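Local coordinates for succinoglycan biosynthesis protein (Bacillus cereus ATCC 14579, PDB 2RAD), which binds calcium and belongs to the erythromycin esterase family, so it is possibly a hydrolase, although its own reaction is not established, at residues W45-A50 with Q377-Q382; D367-N372 with E400-F405; P58-N63 with K94-K99. All coordinates share one frame; numbering follows the deposited sequence.

Contact 1: residues W45-A50 with Q377-Q382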
loop_
_atom_site.group_PDB
_atom_site.type_symbol
_atom_site.label_atom_id
_atom_site.label_comp_id
_atom_site.label_asym_id
_atom_site.label_seq_id
_atom_site.Cartn_x
_atom_site.Cartn_y
_atom_site.Cartn_z
ATOM N N TRP A 45 -19.149 -16.336 -18.881
ATOM C CA TRP A 45 -19.609 -15.874 -17.580
ATOM C C TRP A 45 -18.803 -14.631 -17.241
ATOM O O TRP A 45 -19.334 -13.659 -16.695
ATOM C CB TRP A 45 -19.362 -16.928 -16.513
ATOM C CG TRP A 45 -19.905 -16.512 -15.199
ATOM C CD1 TRP A 45 -21.185 -16.644 -14.774
ATOM C CD2 TRP A 45 -19.194 -15.851 -14.144
ATOM N NE1 TRP A 45 -21.325 -16.112 -13.516
ATOM C CE2 TRP A 45 -20.117 -15.618 -13.106
ATOM C CE3 TRP A 45 -17.869 -15.437 -13.975
ATOM C CZ2 TRP A 45 -19.757 -14.988 -11.910
ATOM C CZ3 TRP A 45 -17.510 -14.810 -12.784
ATOM C CH2 TRP A 45 -18.453 -14.593 -11.769
ATOM N N LEU A 46 -17.512 -14.685 -17.566
ATOM C CA LEU A 46 -16.602 -13.573 -17.327
ATOM C C LEU A 46 -17.007 -12.388 -18.190
ATOM O O LEU A 46 -16.803 -11.242 -17.800
ATOM C CB LEU A 46 -15.155 -13.965 -17.636
ATOM C CG LEU A 46 -14.565 -15.023 -16.706
ATOM C CD1 LEU A 46 -15.144 -16.386 -17.051
ATOM C CD2 LEU A 46 -13.058 -15.052 -16.848
ATOM N N GLU A 47 -17.577 -12.658 -19.363
ATOM C CA GLU A 47 -18.027 -11.579 -20.240
ATOM C C GLU A 47 -19.403 -11.122 -19.782
ATOM O O GLU A 47 -19.762 -9.949 -19.903
ATOM C CB GLU A 47 -18.117 -12.042 -21.697
ATOM C CG GLU A 47 -16.792 -12.139 -22.417
ATOM C CD GLU A 47 -16.888 -11.644 -23.848
ATOM O OE1 GLU A 47 -17.793 -12.102 -24.574
ATOM O OE2 GLU A 47 -16.063 -10.795 -24.249
ATOM N N ALA A 48 -20.164 -12.065 -19.244
ATOM C CA ALA A 48 -21.508 -11.791 -18.779
ATOM C C ALA A 48 -21.546 -10.893 -17.551
ATOM O O ALA A 48 -22.302 -9.918 -17.521
ATOM C CB ALA A 48 -22.213 -13.091 -18.485
ATOM N N HIS A 49 -20.733 -11.219 -16.546
ATOM C CA HIS A 49 -20.697 -10.446 -15.302
ATOM C C HIS A 49 -19.633 -9.366 -15.250
ATOM O O HIS A 49 -19.347 -8.814 -14.187
ATOM C CB HIS A 49 -20.550 -11.396 -14.119
ATOM C CG HIS A 49 -21.695 -12.343 -14.000
ATOM N ND1 HIS A 49 -22.120 -13.120 -15.057
ATOM C CD2 HIS A 49 -22.557 -12.583 -12.984
ATOM C CE1 HIS A 49 -23.200 -13.792 -14.700
ATOM N NE2 HIS A 49 -23.487 -13.483 -13.448
ATOM N N ALA A 50 -19.074 -9.055 -16.415
ATOM C CA ALA A 50 -18.050 -8.034 -16.543
ATOM C C ALA A 50 -18.664 -6.657 -16.750
ATOM O O ALA A 50 -19.224 -6.383 -17.806
ATOM C CB ALA A 50 -17.147 -8.360 -17.711
ATOM N N GLN A 377 -9.324 -13.178 -22.743
ATOM C CA GLN A 377 -10.200 -13.603 -23.820
ATOM C C GLN A 377 -11.420 -12.696 -23.833
ATOM O O GLN A 377 -11.975 -12.396 -24.895
ATOM C CB GLN A 377 -10.624 -15.060 -23.630
ATOM C CG GLN A 377 -9.498 -16.067 -23.834
ATOM C CD GLN A 377 -8.789 -15.909 -25.176
ATOM O OE1 GLN A 377 -7.885 -15.077 -25.321
ATOM N NE2 GLN A 377 -9.205 -16.702 -26.167
ATOM N N VAL A 378 -11.835 -12.256 -22.648
ATOM C CA VAL A 378 -12.979 -11.365 -22.536
ATOM C C VAL A 378 -12.696 -10.186 -23.441
ATOM O O VAL A 378 -11.808 -9.384 -23.165
ATOM C CB VAL A 378 -13.156 -10.854 -21.112
ATOM C CG1 VAL A 378 -14.255 -9.827 -21.086
ATOM C CG2 VAL A 378 -13.483 -12.018 -20.183
ATOM N N LYS A 379 -13.454 -10.093 -24.526
ATOM C CA LYS A 379 -13.278 -9.032 -25.505
ATOM C C LYS A 379 -13.730 -7.653 -25.021
ATOM O O LYS A 379 -14.708 -7.091 -25.514
ATOM C CB LYS A 379 -13.998 -9.438 -26.792
ATOM C CG LYS A 379 -13.430 -10.724 -27.383
ATOM C CD LYS A 379 -14.454 -11.484 -28.213
ATOM C CE LYS A 379 -13.860 -12.779 -28.768
ATOM N NZ LYS A 379 -14.896 -13.613 -29.446
ATOM N N LYS A 380 -12.996 -7.121 -24.047
ATOM C CA LYS A 380 -13.270 -5.806 -23.473
ATOM C C LYS A 380 -11.941 -5.137 -23.116
ATOM O O LYS A 380 -11.058 -5.768 -22.543
ATOM C CB LYS A 380 -14.146 -5.934 -22.221
ATOM C CG LYS A 380 -15.563 -6.441 -22.478
ATOM C CD LYS A 380 -16.410 -6.353 -21.214
ATOM C CE LYS A 380 -17.814 -6.876 -21.430
ATOM N NZ LYS A 380 -17.775 -8.304 -21.834
ATOM N N ASP A 381 -11.795 -3.864 -23.467
ATOM C CA ASP A 381 -10.566 -3.125 -23.184
ATOM C C ASP A 381 -10.220 -3.097 -21.686
ATOM O O ASP A 381 -9.063 -3.278 -21.298
ATOM C CB ASP A 381 -10.687 -1.696 -23.730
ATOM C CG ASP A 381 -10.711 -1.643 -25.259
ATOM O OD1 ASP A 381 -10.837 -0.527 -25.806
ATOM O OD2 ASP A 381 -10.597 -2.704 -25.910
ATOM N N GLN A 382 -11.227 -2.849 -20.855
ATOM C CA GLN A 382 -11.072 -2.821 -19.406
ATOM C C GLN A 382 -12.434 -3.185 -18.858
ATOM O O GLN A 382 -13.449 -2.862 -19.467
ATOM C CB GLN A 382 -10.708 -1.432 -18.900
ATOM C CG GLN A 382 -9.406 -0.878 -19.417
ATOM C CD GLN A 382 -9.574 -0.130 -20.717
ATOM O OE1 GLN A 382 -10.534 0.630 -20.886
ATOM N NE2 GLN A 382 -8.637 -0.323 -21.640
#

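Contact 2: residues D367-N372 with E400-F405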
loop_
_atom_site.group_PDB
_atom_site.type_symbol
_atom_site.label_atom_id
_atom_site.label_comp_id
_atom_site.label_asym_id
_atom_site.label_seq_id
_atom_site.Cartn_x
_atom_site.Cartn_y
_atom_site.Cartn_z
ATOM N N ASP A 367 0.477 -19.566 -20.898
ATOM C CA ASP A 367 -0.221 -20.609 -20.155
ATOM C C ASP A 367 -1.736 -20.358 -20.186
ATOM O O ASP A 367 -2.234 -19.377 -19.626
ATOM C CB ASP A 367 0.287 -20.628 -18.707
ATOM C CG ASP A 367 -0.069 -21.902 -17.977
ATOM O OD1 ASP A 367 -1.262 -22.251 -17.932
ATOM O OD2 ASP A 367 0.848 -22.557 -17.443
ATOM N N PRO A 368 -2.488 -21.244 -20.856
ATOM C CA PRO A 368 -3.939 -21.068 -20.924
ATOM C C PRO A 368 -4.589 -21.375 -19.587
ATOM O O PRO A 368 -5.763 -21.101 -19.393
ATOM C CB PRO A 368 -4.351 -22.055 -22.004
ATOM C CG PRO A 368 -3.393 -23.190 -21.751
ATOM C CD PRO A 368 -2.073 -22.471 -21.560
ATOM N N ASN A 369 -3.828 -21.952 -18.665
ATOM C CA ASN A 369 -4.372 -22.268 -17.351
ATOM C C ASN A 369 -4.213 -21.130 -16.362
ATOM O O ASN A 369 -4.693 -21.217 -15.232
ATOM C CB ASN A 369 -3.713 -23.512 -16.768
ATOM C CG ASN A 369 -4.638 -24.691 -16.772
ATOM O OD1 ASN A 369 -5.091 -25.128 -17.834
ATOM N ND2 ASN A 369 -4.944 -25.212 -15.585
ATOM N N SER A 370 -3.533 -20.071 -16.786
ATOM C CA SER A 370 -3.315 -18.920 -15.930
ATOM C C SER A 370 -4.533 -18.003 -15.967
ATOM O O SER A 370 -5.206 -17.891 -16.997
ATOM C CB SER A 370 -2.090 -18.153 -16.403
ATOM O OG SER A 370 -2.341 -17.544 -17.654
ATOM N N TYR A 371 -4.825 -17.350 -14.849
ATOM C CA TYR A 371 -5.959 -16.443 -14.809
ATOM C C TYR A 371 -5.786 -15.347 -15.860
ATOM O O TYR A 371 -6.763 -14.793 -16.364
ATOM C CB TYR A 371 -6.060 -15.796 -13.439
ATOM C CG TYR A 371 -6.401 -16.739 -12.325
ATOM C CD1 TYR A 371 -7.705 -17.166 -12.120
ATOM C CD2 TYR A 371 -5.421 -17.167 -11.439
ATOM C CE1 TYR A 371 -8.026 -17.991 -11.052
ATOM C CE2 TYR A 371 -5.731 -17.992 -10.368
ATOM C CZ TYR A 371 -7.035 -18.400 -10.175
ATOM O OH TYR A 371 -7.338 -19.197 -9.093
ATOM N N ASN A 372 -4.532 -15.042 -16.188
ATOM C CA ASN A 372 -4.203 -13.997 -17.157
ATOM C C ASN A 372 -4.652 -14.223 -18.612
ATOM O O ASN A 372 -5.005 -13.261 -19.303
ATOM C CB ASN A 372 -2.696 -13.717 -17.107
ATOM C CG ASN A 372 -2.250 -13.167 -15.760
ATOM O OD1 ASN A 372 -2.626 -12.064 -15.374
ATOM N ND2 ASN A 372 -1.452 -13.939 -15.041
ATOM N N GLU A 400 -9.755 -22.628 -6.834
ATOM C CA GLU A 400 -8.671 -23.599 -6.980
ATOM C C GLU A 400 -7.400 -22.740 -6.959
ATOM O O GLU A 400 -7.431 -21.606 -6.472
ATOM C CB GLU A 400 -8.778 -24.344 -8.323
ATOM C CG GLU A 400 -9.924 -25.370 -8.420
ATOM C CD GLU A 400 -10.020 -26.020 -9.805
ATOM O OE1 GLU A 400 -10.309 -25.308 -10.794
ATOM O OE2 GLU A 400 -9.803 -27.244 -9.907
ATOM N N GLN A 401 -6.296 -23.262 -7.485
ATOM C CA GLN A 401 -5.046 -22.504 -7.531
ATOM C C GLN A 401 -4.400 -22.520 -8.905
ATOM O O GLN A 401 -3.975 -23.561 -9.401
ATOM C CB GLN A 401 -4.051 -23.016 -6.494
ATOM C CG GLN A 401 -4.070 -22.208 -5.221
ATOM C CD GLN A 401 -2.802 -22.362 -4.440
ATOM O OE1 GLN A 401 -2.568 -21.645 -3.470
ATOM N NE2 GLN A 401 -1.964 -23.302 -4.861
ATOM N N HIS A 402 -4.323 -21.351 -9.520
ATOM C CA HIS A 402 -3.733 -21.245 -10.839
ATOM C C HIS A 402 -2.694 -20.130 -10.891
ATOM O O HIS A 402 -2.672 -19.248 -10.043
ATOM C CB HIS A 402 -4.847 -21.019 -11.866
ATOM C CG HIS A 402 -5.841 -22.142 -11.925
ATOM N ND1 HIS A 402 -5.492 -23.429 -12.278
ATOM C CD2 HIS A 402 -7.167 -22.177 -11.648
ATOM C CE1 HIS A 402 -6.559 -24.206 -12.215
ATOM N NE2 HIS A 402 -7.587 -23.470 -11.833
ATOM N N PRO A 403 -1.797 -20.175 -11.881
ATOM C CA PRO A 403 -0.759 -19.151 -12.022
ATOM C C PRO A 403 -1.300 -17.781 -12.441
ATOM O O PRO A 403 -2.299 -17.676 -13.142
ATOM C CB PRO A 403 0.174 -19.742 -13.088
ATOM C CG PRO A 403 -0.033 -21.219 -12.949
ATOM C CD PRO A 403 -1.525 -21.317 -12.770
ATOM N N ILE A 404 -0.617 -16.736 -12.001
ATOM C CA ILE A 404 -0.990 -15.375 -12.328
ATOM C C ILE A 404 0.292 -14.572 -12.337
ATOM O O ILE A 404 1.271 -14.966 -11.707
ATOM C CB ILE A 404 -1.941 -14.777 -11.283
ATOM C CG1 ILE A 404 -2.342 -13.366 -11.708
ATOM C CG2 ILE A 404 -1.272 -14.751 -9.937
ATOM C CD1 ILE A 404 -3.455 -12.784 -10.891
ATOM N N PHE A 405 0.288 -13.459 -13.060
ATOM C CA PHE A 405 1.449 -12.590 -13.127
ATOM C C PHE A 405 1.700 -11.996 -11.734
ATOM O O PHE A 405 0.914 -11.189 -11.227
ATOM C CB PHE A 405 1.194 -11.489 -14.147
ATOM C CG PHE A 405 2.288 -10.486 -14.239
ATOM C CD1 PHE A 405 3.580 -10.881 -14.582
ATOM C CD2 PHE A 405 2.022 -9.135 -14.006
ATOM C CE1 PHE A 405 4.599 -9.944 -14.697
ATOM C CE2 PHE A 405 3.027 -8.183 -14.115
ATOM C CZ PHE A 405 4.325 -8.584 -14.465
#

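Contact 3: residues P58-N63 with K94-K99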
loop_
_atom_site.group_PDB
_atom_site.type_symbol
_atom_site.label_atom_id
_atom_site.label_comp_id
_atom_site.label_asym_id
_atom_site.label_seq_id
_atom_site.Cartn_x
_atom_site.Cartn_y
_atom_site.Cartn_z
ATOM N N PRO A 58 -7.605 9.165 -15.923
ATOM C CA PRO A 58 -8.042 9.879 -14.717
ATOM C C PRO A 58 -9.163 10.900 -14.896
ATOM O O PRO A 58 -10.113 10.923 -14.108
ATOM C CB PRO A 58 -6.759 10.538 -14.229
ATOM C CG PRO A 58 -5.744 9.550 -14.584
ATOM C CD PRO A 58 -6.136 9.158 -15.994
ATOM N N THR A 59 -9.048 11.746 -15.919
ATOM C CA THR A 59 -10.049 12.782 -16.181
ATOM C C THR A 59 -11.142 12.336 -17.150
ATOM O O THR A 59 -11.206 12.832 -18.269
ATOM C CB THR A 59 -9.397 14.046 -16.773
ATOM O OG1 THR A 59 -8.810 13.726 -18.043
ATOM C CG2 THR A 59 -8.319 14.599 -15.826
ATOM N N ALA A 60 -12.005 11.419 -16.716
ATOM C CA ALA A 60 -13.079 10.913 -17.563
ATOM C C ALA A 60 -14.382 10.674 -16.819
ATOM O O ALA A 60 -14.455 10.784 -15.602
ATOM C CB ALA A 60 -12.645 9.630 -18.243
ATOM N N SER A 61 -15.411 10.335 -17.586
ATOM C CA SER A 61 -16.744 10.071 -17.070
ATOM C C SER A 61 -16.821 9.684 -15.598
ATOM O O SER A 61 -17.495 10.356 -14.811
ATOM C CB SER A 61 -17.405 8.977 -17.906
ATOM O OG SER A 61 -18.643 8.580 -17.340
ATOM N N LEU A 62 -16.140 8.601 -15.232
ATOM C CA LEU A 62 -16.149 8.095 -13.858
ATOM C C LEU A 62 -17.473 7.376 -13.584
ATOM O O LEU A 62 -17.644 6.762 -12.534
ATOM C CB LEU A 62 -15.971 9.237 -12.849
ATOM C CG LEU A 62 -15.124 8.915 -11.620
ATOM C CD1 LEU A 62 -13.658 8.854 -12.047
ATOM C CD2 LEU A 62 -15.326 9.971 -10.550
ATOM N N ASN A 63 -18.399 7.455 -14.538
ATOM C CA ASN A 63 -19.711 6.821 -14.424
ATOM C C ASN A 63 -19.689 5.303 -14.543
ATOM O O ASN A 63 -20.505 4.626 -13.916
ATOM C CB ASN A 63 -20.668 7.379 -15.481
ATOM C CG ASN A 63 -21.554 8.489 -14.943
ATOM O OD1 ASN A 63 -22.313 9.106 -15.693
ATOM N ND2 ASN A 63 -21.471 8.742 -13.637
ATOM N N LYS A 94 -6.211 2.739 -11.008
ATOM C CA LYS A 94 -6.369 2.782 -9.556
ATOM C C LYS A 94 -6.694 4.235 -9.176
ATOM O O LYS A 94 -7.490 4.486 -8.272
ATOM C CB LYS A 94 -5.094 2.314 -8.844
ATOM C CG LYS A 94 -4.948 0.794 -8.753
ATOM C CD LYS A 94 -3.646 0.393 -8.092
ATOM C CE LYS A 94 -3.565 0.978 -6.684
ATOM N NZ LYS A 94 -2.266 0.723 -5.976
ATOM N N HIS A 95 -6.080 5.182 -9.884
ATOM C CA HIS A 95 -6.309 6.601 -9.657
ATOM C C HIS A 95 -7.792 6.893 -9.797
ATOM O O HIS A 95 -8.372 7.609 -8.977
ATOM C CB HIS A 95 -5.514 7.410 -10.678
ATOM C CG HIS A 95 -5.785 8.885 -10.649
ATOM N ND1 HIS A 95 -4.945 9.800 -11.246
ATOM C CD2 HIS A 95 -6.811 9.602 -10.129
ATOM C CE1 HIS A 95 -5.439 11.016 -11.094
ATOM N NE2 HIS A 95 -6.570 10.923 -10.419
ATOM N N ARG A 96 -8.398 6.329 -10.841
ATOM C CA ARG A 96 -9.824 6.507 -11.125
ATOM C C ARG A 96 -10.687 6.034 -9.975
ATOM O O ARG A 96 -11.665 6.685 -9.628
ATOM C CB ARG A 96 -10.222 5.734 -12.387
ATOM C CG ARG A 96 -9.371 6.047 -13.607
ATOM C CD ARG A 96 -10.162 5.806 -14.877
ATOM N NE ARG A 96 -11.237 6.783 -14.993
ATOM C CZ ARG A 96 -12.484 6.491 -15.348
ATOM N NH1 ARG A 96 -12.832 5.240 -15.629
ATOM N NH2 ARG A 96 -13.388 7.458 -15.408
ATOM N N ILE A 97 -10.320 4.894 -9.396
ATOM C CA ILE A 97 -11.059 4.310 -8.277
ATOM C C ILE A 97 -10.931 5.116 -6.982
ATOM O O ILE A 97 -11.857 5.163 -6.178
ATOM C CB ILE A 97 -10.612 2.863 -8.043
ATOM C CG1 ILE A 97 -10.886 2.060 -9.314
ATOM C CG2 ILE A 97 -11.343 2.274 -6.831
ATOM C CD1 ILE A 97 -10.326 0.668 -9.315
ATOM N N VAL A 98 -9.782 5.742 -6.779
ATOM C CA VAL A 98 -9.581 6.568 -5.600
ATOM C C VAL A 98 -10.509 7.767 -5.799
ATOM O O VAL A 98 -11.154 8.254 -4.859
ATOM C CB VAL A 98 -8.112 7.078 -5.496
ATOM C CG1 VAL A 98 -7.956 7.979 -4.279
ATOM C CG2 VAL A 98 -7.140 5.896 -5.403
ATOM N N LYS A 99 -10.576 8.231 -7.043
ATOM C CA LYS A 99 -11.405 9.368 -7.402
ATOM C C LYS A 99 -12.852 9.012 -7.088
ATOM O O LYS A 99 -13.534 9.741 -6.373
ATOM C CB LYS A 99 -11.223 9.673 -8.887
ATOM C CG LYS A 99 -11.388 11.128 -9.276
ATOM C CD LYS A 99 -10.582 11.410 -10.532
ATOM C CE LYS A 99 -10.791 12.805 -11.091
ATOM N NZ LYS A 99 -9.864 13.031 -12.247
#

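Contact 1: residues W45-A50 with Q377-Q382
E47 lays its CG against CG1 of V378, 3.7 Å away, the glutamate chain running alongside the valine toward K379 at the end of the short helix 44-48. The preceding residue, L46, sets its CB against the other methyl, CG2 of V378, so the valine is met on both of its branches. A bend in the glutamate chain at chi2 (-140°) carries the carboxylate past V378 to the backbone of K379, whose N donates to E47 OE2 at 2.7 Å. The donor arrives on the anti side of the carboxylate, somewhat out of its plane. K379 is the centre of an inverse gamma turn, closed by K380 N on V378 O. K380, its chain bent only at chi4, lets NZ donate a hydrogen bond to E47 O at 3.2 Å, on a lone pair in the carbonyl plane, while a long salt bridge to E47 OE2 spans 3.9 Å. The lysine CE passes 4.1 Å from A50 CB. A50 and V378 both rest on F383 of strand 382-386, and W45 and H49 pack on its I385. Strand 51-52, which follows helix 44-48, pairs antiparallel with 382-386, so both segments lead into neighbouring strands at the margin of the mixed sheet.

Contact 2: residues D367-N372 with E400-F405
S370 and Y371 meet P403 where a type I beta turn, D367 to S370, leads into helix 371-374 beside strand 402-405 of a two-stranded antiparallel sheet. The backbone hydrogen bond is a single one: Y371 N donates to P403 O at 3.1 Å, nearly in line with the carbonyl. The neighbouring residues H402 and I404 bond to I421 and V419 of strand 418-421, while the P403 carbonyl is taken up by the first residue of helix 371-374. Aromatic contacts come next. Y371 has its CG anti to the carbonyl carbon (chi1 -67°), which swings the ring over to H402; CB of the histidine sits over one ring face, 4.0 Å from the centroid. The imidazole itself presents its edge to the same ring, offset, with planes 70° apart, and W397 meets both rings. The apolar contact is Y371 CD2 with I404 CB, 4.2 Å. Beyond the ring, Y371 OH is hydrogen-bonded to I421 O and L423 N, which ties the tyrosine to the end of the partner strand 418-421 and to L423 just after it. The turn is held by its own polar groups: S370, the N-cap, reaches weakly to Y373 N through OG, and that OG also donates to D367 O at 2.7 Å. D367 completes an Asx turn, its OD1 accepting from N369 N at 2.7 Å.

Contact 3: residues P58-N63 with K94-K99
H95 turns CG anti to its own N (chi1 173°), bringing one face of its imidazole against P58, and K99, one helical turn on, stretches its chain beyond CG toward the same proline. The site joins an irregular loop, folded locally into an ST turn at S61, to helix 88-103, which packs on the large mixed sheet through I97 and V98, both touching L80 of strand 77-82. P58 lies across the histidine: its CB stands over one ring face, 3.7 Å from the centroid and 21° off the normal, a CH-pi contact displaced toward the rim. The carbonyl of the same proline is held by a hydrogen bond, K99 NZ donating to P58 O at 2.8 Å. The ammonium approaches from above the carbonyl plane and does not lie on a lone pair; A60 N adds a weak bond to this same oxygen. R96 is bent at chi3 (68°), which directs its guanidinium along the loop. NH2 lies in plane beside the backbone of A60 and L62 and within 3.6 Å of L62 CD1, the leucine and arginine reaching from opposite segments and overlapping lengthwise. The other nitrogen, NH1, makes a salt bridge to D64, the residue after N63 in the same loop, and this probably steadies the guanidinium. L62 CD1 also approaches CB of K99, 4.1 Å away, while H95 touches L149 and K99 touches W152 of helix 144-158. In the ST turn, S61 OG accepts from N63 N at 3.0 Å.

In the fold
All three contacts are only partly buried; measured from the centre of each contact to the centre of the chain, contact 3 lies nearest, about 18 Å away, against 24 Å and 27 Å for contacts 2 and 1. Contacts 1 and 2 are neighbours that do not touch, linked through helix 371-374, and their segments alternate along the sequence. Contact 1 joins helix 44-48 to the loop before 382-386, the second strand from the edge of the mixed sheet, with lysine and glutamate; contact 2 relies on a backbone bond and an edge-to-face aromatic pair, and F405 brings it to about 9 Å, between side chains, from the calcium ligand H85. Contact 3 pins a loop to a helix on the central sheet, mixing a proline-histidine CH-pi contact with positive side chains.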